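Local coordinates for glutaredoxin related protein (Sulfolobus solfataricus, PDB 4MNN) that probably acts as a protein disulfide oxidoreductase of the glutaredoxin family, built on thioredoxin-like folds, at residues 20-25 and 51-56; 95-100 and 125-130. One frame throughout, in Å; residues are numbered along the deposited sequence.

Contact 1 (20-25 and 51-56)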
# COMPACT_ATOMS: atom_id res chain seq x y z
N THR A 20 6.92 3.65 10.24
CA THR A 20 5.83 4.04 11.12
C THR A 20 4.53 3.79 10.35
O THR A 20 4.43 4.20 9.20
CB THR A 20 5.86 5.53 11.49
OG1 THR A 20 7.04 5.81 12.27
CG2 THR A 20 4.64 5.88 12.35
N ILE A 21 3.56 3.13 10.98
CA ILE A 21 2.27 2.85 10.36
C ILE A 21 1.21 3.68 11.07
O ILE A 21 1.19 3.69 12.30
CB ILE A 21 1.90 1.36 10.53
CG1 ILE A 21 2.72 0.51 9.56
CG2 ILE A 21 0.40 1.14 10.35
CD1 ILE A 21 2.60 -0.97 9.85
N GLN A 22 0.37 4.39 10.32
CA GLN A 22 -0.73 5.11 10.95
C GLN A 22 -1.95 4.37 10.47
O GLN A 22 -2.12 4.15 9.27
CB GLN A 22 -0.82 6.56 10.49
CG GLN A 22 0.42 7.37 10.75
CD GLN A 22 0.20 8.83 10.40
OE1 GLN A 22 -0.43 9.14 9.40
NE2 GLN A 22 0.71 9.72 11.23
N GLN A 23 -2.84 4.00 11.37
CA GLN A 23 -4.00 3.24 10.89
C GLN A 23 -5.24 3.54 11.67
O GLN A 23 -5.14 4.10 12.75
CB GLN A 23 -3.72 1.75 11.07
CG GLN A 23 -3.65 1.29 12.54
CD GLN A 23 -5.02 0.89 13.13
OE1 GLN A 23 -5.89 0.36 12.42
NE2 GLN A 23 -5.20 1.13 14.42
N CYS A 24 -6.39 3.18 11.11
CA CYS A 24 -7.62 3.24 11.89
C CYS A 24 -8.57 2.17 11.41
O CYS A 24 -8.56 1.76 10.24
CB CYS A 24 -8.28 4.61 11.86
SG CYS A 24 -8.42 5.26 10.20
N ASN A 25 -9.37 1.69 12.35
CA ASN A 25 -10.36 0.67 12.10
C ASN A 25 -9.79 -0.70 11.74
O ASN A 25 -10.47 -1.53 11.16
CB ASN A 25 -11.37 1.16 11.05
CG ASN A 25 -12.17 2.40 11.53
OD1 ASN A 25 -11.87 3.00 12.58
ND2 ASN A 25 -13.18 2.79 10.75
N LYS A 51 -1.56 4.04 6.61
CA LYS A 51 -0.56 4.88 5.96
C LYS A 51 0.80 4.37 6.38
O LYS A 51 1.03 4.09 7.58
CB LYS A 51 -0.66 6.34 6.40
CG LYS A 51 -1.87 7.03 5.85
CD LYS A 51 -1.91 8.49 6.28
CE LYS A 51 -2.77 9.29 5.33
NZ LYS A 51 -3.21 10.56 6.00
N VAL A 52 1.72 4.26 5.42
CA VAL A 52 3.05 3.74 5.74
C VAL A 52 4.00 4.90 5.56
O VAL A 52 4.02 5.51 4.51
CB VAL A 52 3.38 2.60 4.79
CG1 VAL A 52 4.86 2.19 4.94
CG2 VAL A 52 2.44 1.40 5.14
N LYS A 53 4.77 5.20 6.61
CA LYS A 53 5.71 6.32 6.62
C LYS A 53 7.07 5.94 7.16
O LYS A 53 7.27 4.87 7.76
CB LYS A 53 5.18 7.43 7.54
CG LYS A 53 3.75 7.86 7.23
CD LYS A 53 3.22 8.84 8.29
CE LYS A 53 4.18 10.04 8.48
NZ LYS A 53 3.56 11.04 9.43
N ARG A 54 8.02 6.83 6.92
CA ARG A 54 9.36 6.68 7.45
C ARG A 54 9.64 8.16 7.67
O ARG A 54 9.73 8.94 6.72
CB ARG A 54 10.31 6.02 6.45
CG ARG A 54 11.61 5.56 7.08
CD ARG A 54 12.56 4.83 6.14
NE ARG A 54 13.91 4.88 6.71
CZ ARG A 54 14.92 4.06 6.40
NH1 ARG A 54 14.76 3.08 5.51
NH2 ARG A 54 16.10 4.23 6.99
N GLY A 55 9.71 8.56 8.94
CA GLY A 55 9.89 9.96 9.26
C GLY A 55 8.64 10.71 8.82
O GLY A 55 7.52 10.25 9.03
N ASP A 56 8.80 11.87 8.18
CA ASP A 56 7.63 12.62 7.73
C ASP A 56 7.16 12.15 6.36
O ASP A 56 6.14 12.61 5.86
CB ASP A 56 7.95 14.12 7.59
CG ASP A 56 8.13 14.81 8.92
OD1 ASP A 56 7.34 14.52 9.84
OD2 ASP A 56 9.06 15.66 9.02
O HOH W 1 9.04 6.94 11.18
O HOH W 2 -2.60 11.18 8.81
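Gln22 reaches over two lysines of the neighbouring strand, crossing both obliquely. Its CG stands beside the backbone N (chi1 -59°), and from there the extended chain carries the amide to Lys53, where CD of Gln22 rests 3.7 Å from CD of Lys53. Lys53 is bent at chi3, and its NZ ends 3.6 Å from NE2 of Gln22. OE1 of Gln22 also comes within 3.5 Å of CD of Lys51, and a water that donates to OE1 also accepts from Lys51 NZ. NE2 is held by Glu40, so both ends of the amide are engaged. An alanine here would probably leave Glu40 and the bridging water without their amide partner and uncover the aliphatic part of Lys53. Long polar chains suit this partly exposed face, as does Thr20, whose OG1 shares a second water with the N of Gly55. On the reverse face Ile21 and Val52 form a non-hydrogen-bonded pair and pack against helix 71-83, a place for branched apolar residues. Two hydrogen-bonded pairs flank them: Thr20 N to Lys53 O measures 2.8 Å, and Lys51 N to Gln22 O 2.7 Å. This is an antiparallel ladder between strands 19-24 and 49-54, part of the central sheet of a thioredoxin fold, with Cys24 of the Cys24-Cys45 disulfide at the end of the first strand.

Contact 2 (95-100 and 125-130)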
# COMPACT_ATOMS: atom_id res chain seq x y z
N LEU A 95 12.59 4.27 -15.60
CA LEU A 95 11.27 4.56 -16.16
C LEU A 95 10.31 5.00 -15.08
O LEU A 95 9.54 5.96 -15.27
CB LEU A 95 10.71 3.31 -16.85
CG LEU A 95 9.47 3.55 -17.71
CD1 LEU A 95 9.90 4.39 -18.91
CD2 LEU A 95 8.87 2.22 -18.22
N ALA A 96 10.33 4.30 -13.95
CA ALA A 96 9.43 4.64 -12.84
C ALA A 96 9.67 6.04 -12.31
O ALA A 96 8.74 6.68 -11.84
CB ALA A 96 9.58 3.64 -11.69
N LYS A 97 10.92 6.52 -12.35
CA LYS A 97 11.26 7.86 -11.85
C LYS A 97 10.68 9.01 -12.68
O LYS A 97 10.72 10.18 -12.24
CB LYS A 97 12.80 8.03 -11.81
CG LYS A 97 13.49 7.13 -10.82
CD LYS A 97 15.00 7.34 -10.87
CE LYS A 97 15.69 6.61 -9.74
NZ LYS A 97 17.18 6.91 -9.74
N GLN A 98 10.16 8.68 -13.87
CA GLN A 98 9.62 9.68 -14.77
C GLN A 98 8.20 10.04 -14.44
O GLN A 98 7.71 11.11 -14.80
CB GLN A 98 9.65 9.17 -16.21
CG GLN A 98 11.04 8.98 -16.73
CD GLN A 98 11.96 10.10 -16.33
OE1 GLN A 98 11.74 11.28 -16.67
NE2 GLN A 98 13.00 9.75 -15.60
N VAL A 99 7.51 9.13 -13.77
CA VAL A 99 6.12 9.39 -13.45
C VAL A 99 5.97 10.51 -12.43
O VAL A 99 6.85 10.76 -11.60
CB VAL A 99 5.44 8.07 -12.98
CG1 VAL A 99 3.94 8.26 -12.84
CG2 VAL A 99 5.69 6.97 -14.03
N ARG A 100 4.84 11.21 -12.53
CA ARG A 100 4.50 12.28 -11.61
C ARG A 100 3.01 12.27 -11.28
O ARG A 100 2.18 11.86 -12.11
CB ARG A 100 4.86 13.64 -12.20
CG ARG A 100 6.35 13.97 -12.18
CD ARG A 100 6.60 15.42 -12.54
NE ARG A 100 7.96 15.86 -12.17
CZ ARG A 100 8.29 16.37 -10.99
NH1 ARG A 100 9.55 16.75 -10.77
NH2 ARG A 100 7.38 16.52 -10.04
N SER A 125 6.63 3.73 -5.39
CA SER A 125 6.47 4.81 -4.39
C SER A 125 7.75 5.03 -3.59
O SER A 125 8.00 6.13 -3.08
CB SER A 125 5.29 4.48 -3.43
OG SER A 125 5.63 3.54 -2.41
N GLN A 126 8.57 3.99 -3.49
CA GLN A 126 9.87 4.07 -2.80
C GLN A 126 10.89 4.87 -3.61
O GLN A 126 11.66 5.66 -3.05
CB GLN A 126 10.46 2.68 -2.64
CG GLN A 126 10.35 2.06 -1.30
CD GLN A 126 11.02 0.69 -1.30
OE1 GLN A 126 10.41 -0.30 -1.67
NE2 GLN A 126 12.27 0.64 -0.91
N ILE A 127 10.91 4.60 -4.92
CA ILE A 127 11.84 5.22 -5.85
C ILE A 127 11.50 6.64 -6.23
O ILE A 127 12.39 7.43 -6.53
CB ILE A 127 11.85 4.48 -7.23
CG1 ILE A 127 12.21 3.02 -7.06
CG2 ILE A 127 12.82 5.15 -8.18
CD1 ILE A 127 11.88 2.24 -8.29
N ASN A 128 10.22 6.96 -6.22
CA ASN A 128 9.79 8.25 -6.74
C ASN A 128 8.88 9.04 -5.79
O ASN A 128 7.68 8.74 -5.67
CB ASN A 128 9.09 7.94 -8.09
CG ASN A 128 8.63 9.17 -8.84
OD1 ASN A 128 8.19 9.08 -10.00
ND2 ASN A 128 8.72 10.31 -8.22
N GLU A 129 9.45 10.05 -5.14
CA GLU A 129 8.69 10.88 -4.21
C GLU A 129 7.70 11.79 -4.90
O GLU A 129 6.88 12.43 -4.23
CB GLU A 129 9.65 11.75 -3.40
CG GLU A 129 10.69 10.99 -2.65
CD GLU A 129 11.66 11.91 -1.97
OE1 GLU A 129 11.20 12.73 -1.13
OE2 GLU A 129 12.88 11.82 -2.28
N ASN A 130 7.78 11.88 -6.23
CA ASN A 130 6.89 12.77 -6.98
C ASN A 130 5.58 12.06 -7.32
O ASN A 130 4.69 12.65 -7.94
CB ASN A 130 7.57 13.21 -8.28
CG ASN A 130 8.86 13.99 -8.03
OD1 ASN A 130 9.90 13.71 -8.63
ND2 ASN A 130 8.79 14.96 -7.14
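Asn128 holds CG anti to its backbone N (chi1 -176°), which puts CG toward the turn formed by Ala96 to Val99, while Asn130 has CG beside its own N (chi1 -61°), on the side where Arg100 runs. The buried amide end of Asn128 lies by the backbone carbonyls of Ala96 and Val99. A short, polar asparagine fits at this point, the first residue to leave helical geometry after helix 114-127.

One residue earlier, Ile127 meets Lys97 at about a right angle. Its branch CG2 lies 3.4 Å from CG of Lys97, tighter than usual for carbons, and 3.6 Å from CE of the same lysine, so the extended lysine chain spans the methyl while its amino end continues past it. The other branch of Ile127 ends with CD1 4.3 Å from CB of Ala96, whose small side chain lets the two segments come close.

Arg100 and Asn130 lie side by side, pointing the same way, with guanidinium and amide stacked, their planes 27° apart. NH2 of Arg100 is 3.6 Å from CG of Asn130, and the asparagine covers one guanidinium face with OD1 displaced toward the rim. The flatness of both groups suits this surface stacking. Past it, a backbone hydrogen bond joins Asn130 and Gly101, where parallel strands 101-107 and 131-137 begin; with helix 114-127 between them, these strands form the beta-alpha-beta unit of a thioredoxin fold.

From the N terminus, the chain runs through helix 4-11 into strand 19-24, passes helix 27-33 and strand 38-41, and returns along strand 49-54, where contact 1 closes a loop of 25 residues. It then continues through strand 57-63 and helix 71-83 to helix 90-96. Contact 2 opens there and closes after strand 101-107 and helix 114-127, with 24 residues between its segments. The two loops follow in series and neither nest nor cross; the centres of contact 1 and contact 2 are about 20 Å apart. Contact 1 joins neighbouring antiparallel strands 19-24 and 49-54, and contact 2 joins the ends of two helices just before strands 101-107 and 131-137, which belong to the same mixed sheet.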